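Local coordinates for putative polyphosphate kinase 2 family protein (Arthrobacter aurescens, PDB 3RHF), which probably transfers phosphate between polyphosphate and nucleotides, as a kinase of the polyphosphate kinase 2 family, at the interface of chains A and B. Numbering follows the deposited sequence. Chains: chain A/B, Putative polyphosphate kinase 2 family protein.

The interface of chains A and B. Residues chain A 273, 275, 277, 279; chain B 201, 207.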
loop_
_atom_site.group_PDB
_atom_site.type_symbol
_atom_site.label_atom_id
_atom_site.label_comp_id
_atom_site.label_asym_id
_atom_site.label_seq_id
_atom_site.Cartn_x
_atom_site.Cartn_y
_atom_site.Cartn_z
ATOM N N PRO A 273 -20.128 11.355 -4.546
ATOM C CA PRO A 273 -20.945 11.531 -5.757
ATOM C C PRO A 273 -22.378 11.036 -5.608
ATOM O O PRO A 273 -22.625 10.014 -4.962
ATOM C CB PRO A 273 -20.214 10.698 -6.823
ATOM C CG PRO A 273 -18.863 10.468 -6.265
ATOM C CD PRO A 273 -18.994 10.460 -4.767
ATOM N N ALA A 275 -25.737 9.345 -7.187
ATOM C CA ALA A 275 -25.977 8.245 -8.115
ATOM C C ALA A 275 -26.169 8.791 -9.514
ATOM O O ALA A 275 -26.861 9.754 -9.700
ATOM C CB ALA A 275 -27.191 7.490 -7.676
ATOM N N PHE A 277 -27.902 7.161 -11.608
ATOM C CA PHE A 277 -29.004 6.287 -11.966
ATOM C C PHE A 277 -30.081 6.469 -10.887
ATOM O O PHE A 277 -29.860 7.137 -9.897
ATOM C CB PHE A 277 -28.535 4.841 -12.009
ATOM C CG PHE A 277 -28.063 4.339 -10.673
ATOM C CD1 PHE A 277 -28.950 3.825 -9.757
ATOM C CD2 PHE A 277 -26.749 4.464 -10.300
ATOM C CE1 PHE A 277 -28.521 3.397 -8.505
ATOM C CE2 PHE A 277 -26.319 4.040 -9.024
ATOM C CZ PHE A 277 -27.203 3.494 -8.144
ATOM N N VAL A 279 -32.141 5.264 -7.872
ATOM C CA VAL A 279 -31.852 4.419 -6.725
ATOM C C VAL A 279 -33.118 3.740 -6.296
ATOM O O VAL A 279 -33.165 2.502 -6.194
ATOM C CB VAL A 279 -31.309 5.283 -5.552
ATOM C CG1 VAL A 279 -31.289 4.502 -4.241
ATOM C CG2 VAL A 279 -29.933 5.819 -5.892
ATOM N N LEU B 201 -27.182 0.482 -1.909
ATOM C CA LEU B 201 -28.242 1.407 -2.291
ATOM C C LEU B 201 -28.799 2.230 -1.116
ATOM O O LEU B 201 -29.248 3.361 -1.328
ATOM C CB LEU B 201 -29.377 0.630 -2.959
ATOM C CG LEU B 201 -28.961 0.059 -4.335
ATOM C CD1 LEU B 201 -30.086 -0.671 -5.041
ATOM C CD2 LEU B 201 -28.451 1.102 -5.253
ATOM N N HIS B 207 -23.280 4.920 -2.970
ATOM C CA HIS B 207 -23.928 4.933 -4.276
ATOM C C HIS B 207 -22.926 4.858 -5.431
ATOM O O HIS B 207 -23.149 4.152 -6.466
ATOM C CB HIS B 207 -24.820 6.172 -4.409
ATOM C CG HIS B 207 -26.069 6.092 -3.594
ATOM N ND1 HIS B 207 -26.973 7.126 -3.513
ATOM C CD2 HIS B 207 -26.544 5.111 -2.788
ATOM C CE1 HIS B 207 -27.972 6.771 -2.728
ATOM N NE2 HIS B 207 -27.721 5.564 -2.248
HETATM O O HOH W 1 -26.817 9.460 -4.721
#
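A:Val279 starts helix 279-287 at the end of a stretch in which A:Ala275 and A:Phe277 run extended, the latter nearly straight at phi/psi -164/173°, and this tail lies against B:Leu201 near the C-terminal end of helix 190-202 and B:His207 in the 3-10 turn 204-209. The imidazole of B:His207 is the central group. Methyl CG2 of A:Val279 sits over one face of the ring, displaced toward the rim, 3.8 Å from CE1 of B:His207, and the two side chains meet at about a right angle. The valine straddles its two partners: CG1 of A:Val279, anti to the backbone N (chi1 167°), reaches the carbonyl O of B:Leu201 at 3.7 Å, while CG2 turns to the imidazole. Both ring nitrogens are engaged. NE2 of B:His207 bonds to the main-chain O of B:Leu201 at 2.8 Å within chain B, approaching from above the carbonyl plane. ND1 of B:His207 and the O of water 1, which lies in the ring plane, are 2.6 Å apart in an almost straight bond, and the O of water 1 lies 2.7 Å from the backbone N of A:Ala275, linking the chains. These two anchors fix the rotation of the imidazole and present its face to the valine. A phenylalanine in place of B:His207 would probably leave the B:Leu201 carbonyl without this donor and break the water bridge to A:Ala275. Beside the histidine, the CE1-CZ side of the A:Phe277 ring meets methyl CD2 of B:Leu201, CZ of A:Phe277 lying 4.0 Å away, the two side chains set obliquely. Within chain A, CB of A:Ala275 lies over one face of the phenyl ring, toward its rim, and across the interface it also approaches ND1 of B:His207 at 4.2 Å. The patch is a small, mainly apolar part of a two-fold symmetric interface, where the C-terminal tail of each chain reaches over its neighbour; this exchange of tails may help hold a dimer together.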